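Local coordinates for aspartate--tRNA(Asp/Asn) ligase (Sulfolobus tokodaii, PDB 1WYD), which attaches L-aspartate, after activating it with ATP, to both tRNA(Asp) and tRNA(Asn) as a non-discriminating aspartyl-tRNA synthetase, at residues F173-F178 and A182-S187; I286-S289 and N293-F296; I307-L312 and I347-E352; P328-S333 and E381-W386. One frame throughout, in Å; residues are numbered along the deposited sequence.

Contact 1. Residues F173-F178 and A182-S187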
# COMPACT_ATOMS: atom_id res chain seq x y z
N PHE B 173 16.02 12.73 -4.07
CA PHE B 173 16.23 12.53 -5.49
C PHE B 173 15.53 13.60 -6.31
O PHE B 173 14.34 13.84 -6.15
CB PHE B 173 15.79 11.14 -5.91
CG PHE B 173 16.66 10.05 -5.38
CD1 PHE B 173 16.16 9.11 -4.50
CD2 PHE B 173 17.99 9.97 -5.73
CE1 PHE B 173 16.95 8.12 -4.02
CE2 PHE B 173 18.79 8.97 -5.23
CZ PHE B 173 18.26 8.04 -4.40
N PRO B 174 16.29 14.28 -7.17
CA PRO B 174 15.71 15.19 -8.17
C PRO B 174 14.75 14.44 -9.10
O PRO B 174 15.12 13.40 -9.62
CB PRO B 174 16.95 15.67 -8.94
CG PRO B 174 18.04 15.66 -7.87
CD PRO B 174 17.77 14.32 -7.19
N VAL B 175 13.54 14.96 -9.27
CA VAL B 175 12.65 14.52 -10.34
C VAL B 175 12.45 15.69 -11.34
O VAL B 175 12.10 16.81 -10.97
CB VAL B 175 11.30 14.05 -9.81
CG1 VAL B 175 10.42 13.44 -10.97
CG2 VAL B 175 11.51 13.01 -8.67
N ILE B 176 12.72 15.45 -12.62
CA ILE B 176 12.45 16.50 -13.60
C ILE B 176 10.95 16.42 -13.94
O ILE B 176 10.49 15.47 -14.60
CB ILE B 176 13.35 16.35 -14.87
CG1 ILE B 176 14.84 16.10 -14.51
CG2 ILE B 176 13.17 17.57 -15.84
CD1 ILE B 176 15.41 17.05 -13.44
N TYR B 177 10.20 17.42 -13.49
CA TYR B 177 8.74 17.37 -13.46
C TYR B 177 8.09 18.53 -14.25
O TYR B 177 7.93 19.64 -13.74
CB TYR B 177 8.30 17.38 -11.97
CG TYR B 177 6.83 17.22 -11.74
CD1 TYR B 177 6.21 15.97 -11.86
CD2 TYR B 177 6.04 18.32 -11.43
CE1 TYR B 177 4.82 15.80 -11.67
CE2 TYR B 177 4.66 18.19 -11.24
CZ TYR B 177 4.04 16.93 -11.35
OH TYR B 177 2.67 16.81 -11.16
N PHE B 178 7.74 18.27 -15.50
CA PHE B 178 7.14 19.32 -16.34
C PHE B 178 7.95 20.66 -16.23
O PHE B 178 7.38 21.76 -16.00
CB PHE B 178 5.66 19.51 -15.98
CG PHE B 178 4.81 18.24 -16.10
CD1 PHE B 178 4.51 17.70 -17.35
CD2 PHE B 178 4.30 17.62 -14.95
CE1 PHE B 178 3.73 16.57 -17.48
CE2 PHE B 178 3.48 16.49 -15.05
CZ PHE B 178 3.18 15.95 -16.30
N ALA B 182 11.63 18.89 -9.24
CA ALA B 182 10.95 18.43 -7.99
C ALA B 182 11.72 17.27 -7.39
O ALA B 182 12.79 16.91 -7.87
CB ALA B 182 9.51 18.07 -8.24
N PHE B 183 11.18 16.70 -6.33
CA PHE B 183 11.86 15.63 -5.62
C PHE B 183 10.92 14.47 -5.11
O PHE B 183 9.69 14.62 -4.96
CB PHE B 183 12.65 16.22 -4.44
CG PHE B 183 13.43 17.50 -4.76
CD1 PHE B 183 12.89 18.76 -4.47
CD2 PHE B 183 14.73 17.43 -5.31
CE1 PHE B 183 13.63 19.94 -4.79
CE2 PHE B 183 15.46 18.59 -5.62
CZ PHE B 183 14.90 19.84 -5.36
N LEU B 184 11.57 13.34 -4.84
CA LEU B 184 10.93 12.20 -4.30
C LEU B 184 10.85 12.35 -2.74
O LEU B 184 11.86 12.58 -2.03
CB LEU B 184 11.75 10.95 -4.70
CG LEU B 184 11.51 10.25 -6.02
CD1 LEU B 184 12.10 8.84 -6.04
CD2 LEU B 184 10.03 10.18 -6.35
N ALA B 185 9.63 12.24 -2.23
CA ALA B 185 9.40 12.35 -0.78
C ALA B 185 10.21 11.36 0.03
O ALA B 185 10.43 10.25 -0.41
CB ALA B 185 7.92 12.18 -0.50
N GLN B 186 10.65 11.73 1.23
CA GLN B 186 11.29 10.74 2.11
C GLN B 186 10.33 10.14 3.13
O GLN B 186 10.68 9.24 3.88
CB GLN B 186 12.52 11.31 2.82
CG GLN B 186 12.15 12.25 3.96
CD GLN B 186 13.34 12.67 4.77
OE1 GLN B 186 14.23 11.87 5.04
NE2 GLN B 186 13.38 13.94 5.14
N SER B 187 9.12 10.67 3.21
CA SER B 187 8.20 10.20 4.22
C SER B 187 6.92 10.95 3.95
O SER B 187 6.98 11.98 3.30
CB SER B 187 8.76 10.51 5.60
OG SER B 187 8.07 11.58 6.23
O HOH W 1 13.98 11.31 -2.26
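One methyl of Val175, CG2, is a bump in this interface: it rests against Leu184, 3.8 Å from Leu184 CG and nearly as close to Leu184 CD2, with the two side chains crossing at about a right angle. The torsion of Val175 (chi1 -174°) sends CG1 anti to the backbone N and keeps CG2 beside that nitrogen, on the side where Leu184 lies. Next along, the single methyl of Ala182 rests against the root of Tyr177, CB to CB 4.0 Å. The Tyr177 ring then runs on to the dimer partner, where its OH hydrogen-bonds to Arg426 O of the second subunit. Strands 174-177 and 180-184 form a beta hairpin, and strand 161-162 pairs with the far side of 180-184; between the two hairpin segments the strand directions meet at 132°, a marked splay. Val175 and Ala182 are the hydrogen-bonded pair, tied by reciprocal backbone bonds. Pro174 and Phe183 are the non-hydrogen-bonded pair, and their side chains diverge. Even so, Phe183 CD2 comes within 3.8 Å of Pro174 CA, and Phe173 O lies at the edge of the Phe183 ring, near its plane. That oxygen accepts Leu184 N at 3.1 Å and also receives a CA-H...O contact from Phe183.

Contact 2. Residues I286-S289 and N293-F296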
# COMPACT_ATOMS: atom_id res chain seq x y z
N ILE B 286 24.32 5.09 30.93
CA ILE B 286 24.79 3.70 30.84
C ILE B 286 26.04 3.68 30.00
O ILE B 286 27.02 3.00 30.34
CB ILE B 286 23.71 2.75 30.26
CG1 ILE B 286 22.70 2.36 31.35
CG2 ILE B 286 24.38 1.49 29.64
CD1 ILE B 286 21.30 2.09 30.83
N LEU B 287 26.04 4.46 28.93
CA LEU B 287 27.19 4.49 28.04
C LEU B 287 28.40 5.08 28.72
O LEU B 287 29.47 4.45 28.76
CB LEU B 287 26.86 5.18 26.72
CG LEU B 287 25.85 4.37 25.90
CD1 LEU B 287 25.13 5.28 24.95
CD2 LEU B 287 26.48 3.17 25.17
N ARG B 288 28.23 6.27 29.29
CA ARG B 288 29.29 6.98 29.97
C ARG B 288 29.96 6.12 31.05
O ARG B 288 31.19 6.11 31.18
CB ARG B 288 28.74 8.25 30.60
CG ARG B 288 28.69 9.38 29.64
CD ARG B 288 28.34 10.71 30.28
NE ARG B 288 29.57 11.38 30.68
CZ ARG B 288 29.97 11.51 31.94
NH1 ARG B 288 29.24 11.05 32.97
NH2 ARG B 288 31.11 12.13 32.17
N SER B 289 29.13 5.42 31.81
CA SER B 289 29.56 4.63 32.94
C SER B 289 30.30 3.35 32.52
O SER B 289 30.91 2.69 33.34
CB SER B 289 28.35 4.28 33.80
OG SER B 289 27.85 3.02 33.40
N ASN B 293 33.02 7.75 25.11
CA ASN B 293 33.09 9.20 25.03
C ASN B 293 31.82 9.77 24.43
O ASN B 293 31.77 10.08 23.22
CB ASN B 293 34.32 9.63 24.23
CG ASN B 293 34.58 11.11 24.34
OD1 ASN B 293 35.61 11.60 23.85
ND2 ASN B 293 33.67 11.85 24.99
N ILE B 294 30.80 9.89 25.29
CA ILE B 294 29.46 10.29 24.89
C ILE B 294 28.85 11.29 25.89
O ILE B 294 28.71 11.02 27.09
CB ILE B 294 28.56 9.04 24.62
CG1 ILE B 294 27.32 9.43 23.82
CG2 ILE B 294 28.19 8.30 25.92
CD1 ILE B 294 26.83 8.35 22.90
N LYS B 295 28.51 12.47 25.36
CA LYS B 295 27.97 13.58 26.14
C LYS B 295 26.49 13.73 25.86
O LYS B 295 26.06 13.55 24.71
CB LYS B 295 28.70 14.88 25.76
N PHE B 296 25.72 14.10 26.88
CA PHE B 296 24.37 14.57 26.63
C PHE B 296 24.30 15.45 25.36
O PHE B 296 25.10 16.37 25.16
CB PHE B 296 23.82 15.33 27.84
CG PHE B 296 22.42 15.81 27.67
CD1 PHE B 296 22.16 17.08 27.15
CD2 PHE B 296 21.35 14.99 28.00
CE1 PHE B 296 20.86 17.53 26.97
CE2 PHE B 296 20.05 15.41 27.83
CZ PHE B 296 19.79 16.68 27.30
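Where helix 280-289 gives way to the loop before helix 302-312, the chain doubles back and Ile294 lays its side chain against Leu287 and Arg288 of the last helical turn. The leading atom is Ile294 CG2, pressed to 3.5 Å from Leu287 CB, tighter than carbon atoms usually pack. With chi1 at -163°, CG1 of Ile294 stands anti to its own nitrogen, which places CG2 between that nitrogen and the carbonyl carbon and facing the helix. The other branch slants across Leu287, bringing the CD1 atoms of Ile294 and Leu287 to 4.1 Å. Arg288 covers the solvent side. Its CG packs 3.9 Å from Ile294 CG2. Arg288 CG and CD also come closest to Ile294 O, CG at 3.0 Å; the oxygen lies at the guanidinium edge, in its plane, with Arg288 NE 3.7 Å away and no hydrogen bond. A bend at chi3 (91°) turns the arginine's head, whose NH1 makes a long, weak ion pair with Glu285. Ile294 also touches Ile284 of helix 280-289 and Glu304 of helix 302-312, while Leu287 packs on Glu304 and Ile307, so the returning loop sits in the angle between these two consecutive helices.

Contact 3. Residues I307-L312 and I347-E352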
# COMPACT_ATOMS: atom_id res chain seq x y z
N ILE B 307 25.86 -1.91 22.83
CA ILE B 307 26.17 -1.92 24.25
C ILE B 307 24.86 -1.77 25.02
O ILE B 307 24.64 -2.45 26.05
CB ILE B 307 27.18 -0.79 24.60
CG1 ILE B 307 28.44 -0.91 23.74
CG2 ILE B 307 27.56 -0.82 26.07
CD1 ILE B 307 28.88 0.42 23.18
N LEU B 308 23.97 -0.90 24.53
CA LEU B 308 22.66 -0.73 25.18
C LEU B 308 21.92 -2.05 25.21
O LEU B 308 21.36 -2.44 26.23
CB LEU B 308 21.84 0.37 24.50
CG LEU B 308 22.25 1.78 24.90
CD1 LEU B 308 21.31 2.82 24.29
CD2 LEU B 308 22.32 1.95 26.43
N ASN B 309 21.95 -2.75 24.08
CA ASN B 309 21.35 -4.08 23.95
C ASN B 309 22.03 -5.09 24.89
O ASN B 309 21.34 -5.83 25.62
CB ASN B 309 21.44 -4.54 22.49
CG ASN B 309 20.88 -5.92 22.26
OD1 ASN B 309 21.35 -6.63 21.38
ND2 ASN B 309 19.86 -6.31 23.04
N GLU B 310 23.36 -5.09 24.88
CA GLU B 310 24.15 -5.98 25.75
C GLU B 310 23.94 -5.73 27.26
O GLU B 310 24.35 -6.55 28.08
CB GLU B 310 25.64 -5.91 25.38
CG GLU B 310 26.19 -7.07 24.56
CD GLU B 310 25.25 -8.27 24.48
OE1 GLU B 310 25.13 -9.05 25.47
OE2 GLU B 310 24.61 -8.46 23.40
N GLU B 311 23.31 -4.61 27.61
CA GLU B 311 23.19 -4.17 29.00
C GLU B 311 21.77 -4.21 29.54
O GLU B 311 21.57 -4.23 30.76
CB GLU B 311 23.71 -2.74 29.16
CG GLU B 311 24.98 -2.63 30.02
CD GLU B 311 24.75 -2.91 31.50
OE1 GLU B 311 24.15 -2.05 32.22
OE2 GLU B 311 25.17 -3.99 31.95
N LEU B 312 20.80 -4.20 28.64
CA LEU B 312 19.41 -4.09 29.06
C LEU B 312 18.78 -5.45 29.29
O LEU B 312 17.76 -5.55 29.98
CB LEU B 312 18.61 -3.28 28.04
CG LEU B 312 18.78 -1.76 28.07
CD1 LEU B 312 18.25 -1.19 26.79
CD2 LEU B 312 18.06 -1.12 29.27
N ILE B 347 13.85 0.42 19.24
CA ILE B 347 14.98 -0.43 18.88
C ILE B 347 14.69 -1.91 19.07
O ILE B 347 14.17 -2.33 20.14
CB ILE B 347 16.22 -0.08 19.73
CG1 ILE B 347 16.38 1.43 19.88
CG2 ILE B 347 17.48 -0.79 19.19
CD1 ILE B 347 16.86 2.15 18.61
N TYR B 348 15.05 -2.69 18.06
CA TYR B 348 15.19 -4.14 18.20
C TYR B 348 16.65 -4.56 18.16
O TYR B 348 17.30 -4.49 17.11
CB TYR B 348 14.43 -4.88 17.10
CG TYR B 348 14.72 -6.36 17.08
CD1 TYR B 348 15.50 -6.93 16.08
CD2 TYR B 348 14.22 -7.19 18.08
CE1 TYR B 348 15.76 -8.29 16.06
CE2 TYR B 348 14.48 -8.54 18.06
CZ TYR B 348 15.24 -9.09 17.04
OH TYR B 348 15.49 -10.45 17.04
N LYS B 349 17.15 -5.05 19.30
CA LYS B 349 18.59 -5.27 19.58
C LYS B 349 19.48 -4.05 19.33
O LYS B 349 19.65 -3.22 20.20
CB LYS B 349 19.12 -6.53 18.88
CG LYS B 349 18.38 -7.79 19.32
CD LYS B 349 19.07 -9.08 18.90
CE LYS B 349 18.11 -10.23 19.17
NZ LYS B 349 18.55 -11.57 18.69
N PHE B 350 20.03 -3.91 18.13
CA PHE B 350 20.77 -2.70 17.78
C PHE B 350 20.25 -2.06 16.50
O PHE B 350 20.99 -1.34 15.82
CB PHE B 350 22.27 -3.02 17.63
CG PHE B 350 22.57 -4.05 16.57
CD1 PHE B 350 22.69 -5.40 16.92
CD2 PHE B 350 22.70 -3.68 15.23
CE1 PHE B 350 22.94 -6.38 15.94
CE2 PHE B 350 22.94 -4.63 14.25
CZ PHE B 350 23.06 -6.00 14.61
N LEU B 351 19.00 -2.30 16.15
CA LEU B 351 18.46 -1.70 14.93
C LEU B 351 17.25 -0.82 15.23
O LEU B 351 16.39 -1.19 16.04
CB LEU B 351 18.09 -2.80 13.93
CG LEU B 351 17.67 -2.46 12.49
CD1 LEU B 351 18.81 -1.82 11.60
CD2 LEU B 351 17.16 -3.75 11.91
N GLU B 352 17.20 0.36 14.62
CA GLU B 352 16.06 1.26 14.81
C GLU B 352 14.93 0.80 13.89
O GLU B 352 15.13 0.59 12.70
CB GLU B 352 16.42 2.72 14.57
CG GLU B 352 15.31 3.72 14.89
CD GLU B 352 15.42 5.00 14.05
OE1 GLU B 352 16.42 5.75 14.21
OE2 GLU B 352 14.51 5.26 13.24
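Asn309 lays its amide along the backbone and the root of the side chain of Lys349, the two side chains running obliquely to each other. CG of Asn309 stands anti to its own nitrogen (chi1 179°), which carries the amide off the helix toward the tight turn opposite. There Asn309 OD1 lies 3.4 Å from Lys349 CB, and Asn309 CG is 3.6 Å from Lys349 CA. Further back, Asn309 CB approaches Lys349 O to 3.2 Å. These are van der Waals contacts, with no hydrogen bond across the pair; Lys349 O is hydrogen-bonded to Tyr317 OH, and Asn309 ND2 makes weak bonds to Glu314 O and Asp315 OD2. The extended lysine chain leads away, its CG lying 4.0 Å above the centre of the Tyr348 ring. Replacing Asn309 by an alanine would remove the amide, and would probably leave Lys349 freer to shift and the Glu314-Asp315 segment without its weak ties to the helix. Phe350, beside Lys349, makes a cation-pi contact with Arg306. Reciprocal backbone bonds between Tyr348 and Leu351 close a two-residue beta hairpin joining strands 343-348 and 351-358 of the class II synthetase catalytic sheet; the second of these strands carries Glu352, predicted to bind ATP and magnesium.

Contact 4. Residues P328-S333 and E381-W386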
# COMPACT_ATOMS: atom_id res chain seq x y z
N PRO B 328 13.25 16.85 14.56
CA PRO B 328 12.66 17.86 13.68
C PRO B 328 11.98 19.03 14.38
O PRO B 328 11.64 18.95 15.56
CB PRO B 328 11.65 17.05 12.88
CG PRO B 328 12.32 15.74 12.75
CD PRO B 328 12.86 15.49 14.14
N PHE B 329 11.77 20.11 13.63
CA PHE B 329 11.04 21.28 14.11
C PHE B 329 9.58 20.94 14.40
O PHE B 329 8.89 21.68 15.10
CB PHE B 329 11.09 22.39 13.05
CG PHE B 329 10.22 22.11 11.84
CD1 PHE B 329 8.94 22.68 11.73
CD2 PHE B 329 10.67 21.30 10.80
CE1 PHE B 329 8.12 22.43 10.61
CE2 PHE B 329 9.85 21.05 9.67
CZ PHE B 329 8.58 21.61 9.57
N TYR B 330 9.08 19.86 13.81
CA TYR B 330 7.66 19.55 13.93
C TYR B 330 7.36 18.74 15.20
O TYR B 330 6.20 18.45 15.48
CB TYR B 330 7.07 18.88 12.64
CG TYR B 330 7.84 17.68 12.11
CD1 TYR B 330 7.77 16.46 12.74
CD2 TYR B 330 8.63 17.78 10.97
CE1 TYR B 330 8.47 15.36 12.28
CE2 TYR B 330 9.34 16.67 10.48
CZ TYR B 330 9.25 15.47 11.16
OH TYR B 330 9.94 14.36 10.71
N THR B 331 8.41 18.42 15.96
CA THR B 331 8.30 17.61 17.18
C THR B 331 8.09 18.47 18.45
O THR B 331 8.84 19.39 18.71
CB THR B 331 9.55 16.65 17.26
OG1 THR B 331 9.17 15.36 16.77
CG2 THR B 331 10.00 16.35 18.68
N LYS B 332 7.04 18.19 19.21
CA LYS B 332 6.73 18.94 20.45
C LYS B 332 7.84 18.76 21.49
O LYS B 332 8.37 17.66 21.65
CB LYS B 332 5.38 18.53 21.02
CG LYS B 332 4.98 19.26 22.29
CD LYS B 332 3.47 19.54 22.36
CE LYS B 332 3.05 19.82 23.83
NZ LYS B 332 1.63 19.41 24.09
N SER B 333 8.23 19.86 22.14
CA SER B 333 9.26 19.82 23.19
C SER B 333 8.58 19.46 24.49
O SER B 333 7.36 19.53 24.59
CB SER B 333 9.92 21.18 23.33
OG SER B 333 10.63 21.53 22.15
N GLU B 381 6.68 28.00 4.49
CA GLU B 381 5.29 28.48 4.45
C GLU B 381 4.35 27.36 4.02
O GLU B 381 3.25 27.24 4.56
CB GLU B 381 5.15 29.70 3.53
CG GLU B 381 3.92 30.58 3.74
CD GLU B 381 3.43 30.67 5.19
OE1 GLU B 381 4.25 30.93 6.11
OE2 GLU B 381 2.21 30.52 5.42
N PHE B 382 4.81 26.53 3.07
CA PHE B 382 4.07 25.36 2.59
C PHE B 382 3.67 24.37 3.71
O PHE B 382 2.72 23.60 3.56
CB PHE B 382 4.86 24.64 1.50
CG PHE B 382 5.99 23.80 2.03
CD1 PHE B 382 7.21 24.39 2.40
CD2 PHE B 382 5.85 22.42 2.16
CE1 PHE B 382 8.26 23.63 2.89
CE2 PHE B 382 6.90 21.63 2.64
CZ PHE B 382 8.11 22.24 3.01
N PHE B 383 4.41 24.41 4.82
CA PHE B 383 4.13 23.58 5.98
C PHE B 383 3.39 24.36 7.06
O PHE B 383 2.44 23.86 7.67
CB PHE B 383 5.46 23.01 6.51
CG PHE B 383 5.32 21.89 7.53
CD1 PHE B 383 5.80 20.60 7.23
CD2 PHE B 383 4.80 22.13 8.80
CE1 PHE B 383 5.72 19.55 8.16
CE2 PHE B 383 4.70 21.10 9.74
CZ PHE B 383 5.17 19.81 9.42
N LEU B 384 3.83 25.58 7.32
CA LEU B 384 3.24 26.44 8.34
C LEU B 384 1.79 26.84 8.13
O LEU B 384 1.00 26.84 9.10
CB LEU B 384 4.08 27.70 8.48
CG LEU B 384 5.52 27.46 8.94
CD1 LEU B 384 6.30 28.77 8.73
CD2 LEU B 384 5.54 27.02 10.40
N LYS B 385 1.42 27.14 6.89
CA LYS B 385 0.12 27.74 6.56
C LYS B 385 -1.08 26.96 7.07
O LYS B 385 -2.07 27.56 7.49
CB LYS B 385 -0.05 27.89 5.04
CG LYS B 385 -0.16 26.57 4.30
CD LYS B 385 -1.07 26.69 3.09
CE LYS B 385 -0.25 26.84 1.82
NZ LYS B 385 -1.17 26.74 0.66
N TRP B 386 -0.99 25.63 7.00
CA TRP B 386 -2.12 24.76 7.33
C TRP B 386 -2.53 24.91 8.78
O TRP B 386 -3.69 24.74 9.11
CB TRP B 386 -1.79 23.31 7.02
CG TRP B 386 -1.26 23.12 5.65
CD1 TRP B 386 0.03 22.83 5.30
CD2 TRP B 386 -2.02 23.19 4.44
NE1 TRP B 386 0.12 22.74 3.93
CE2 TRP B 386 -1.12 22.94 3.37
CE3 TRP B 386 -3.37 23.43 4.13
CZ2 TRP B 386 -1.52 22.95 2.04
CZ3 TRP B 386 -3.77 23.44 2.79
CH2 TRP B 386 -2.85 23.20 1.77
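Helix 381-384 turns Phe383 toward Phe329 and Tyr330, and its first residue, Glu381, is held by a salt bridge to Arg363. Phe382 comes next; its ring carries Phe383 CB over one face. Phe383 does the work: with chi1 at -168° its CG is anti to the backbone nitrogen and the ring is thrown out from the helix. Phe329 comes in from the opposite direction and sets its edge on the Phe383 face, a T-shaped (edge-to-face) pair with centroids 4.8 Å apart and planes at 67°. Phe329 CZ stands 3.6 Å above the Phe383 ring, over its centre. Phe383 CZ also meets Tyr330 CB at 3.9 Å, obliquely to the ring. Phe329 and Tyr330 are the two middle residues of a type I beta turn from Pro328 to Thr331, closed by Thr331 N to Pro328 O at 3.3 Å. This turn also points Tyr330 OH at Glu167, predicted to bind L-aspartate, with which it hydrogen-bonds. A serine replacing Phe383 would probably leave the Phe329 edge with no face to rest on and open a gap beside Tyr330 CB. Leu384 then packs on Arg363 and Glu367 of helix 363-371. Lys385 N bonds back to Glu381 O. Trp386 NE1 gives Phe382 O a weak bond of 2.8 Å, while its side chain packs on Val122 of the second subunit.

All four contacts lie within the class II catalytic region. Contact 1, then 2, then 3 follow in series; contact 4 interleaves with contact 3, whose second segment falls between 328-333 and 381-386. Contacts 2 and 3 are true neighbours, their centres 15 Å apart: helices 280-289 and 302-312 pack together, Ile286 CG2 lying 3.8 Å from Leu308 CD2. Contacts 1 and 4 lie on the same side of the chain's centre, 21 Å apart between centres and about 6 Å between nearest atoms. Contact 1 is 39 Å from contact 2, centre to centre. Contact 3 includes the turn between two inner strands of the eight-strand sheet, whereas contact 1 belongs to a separate three-strand sheet; contacts 1 and 4 both reach the second subunit.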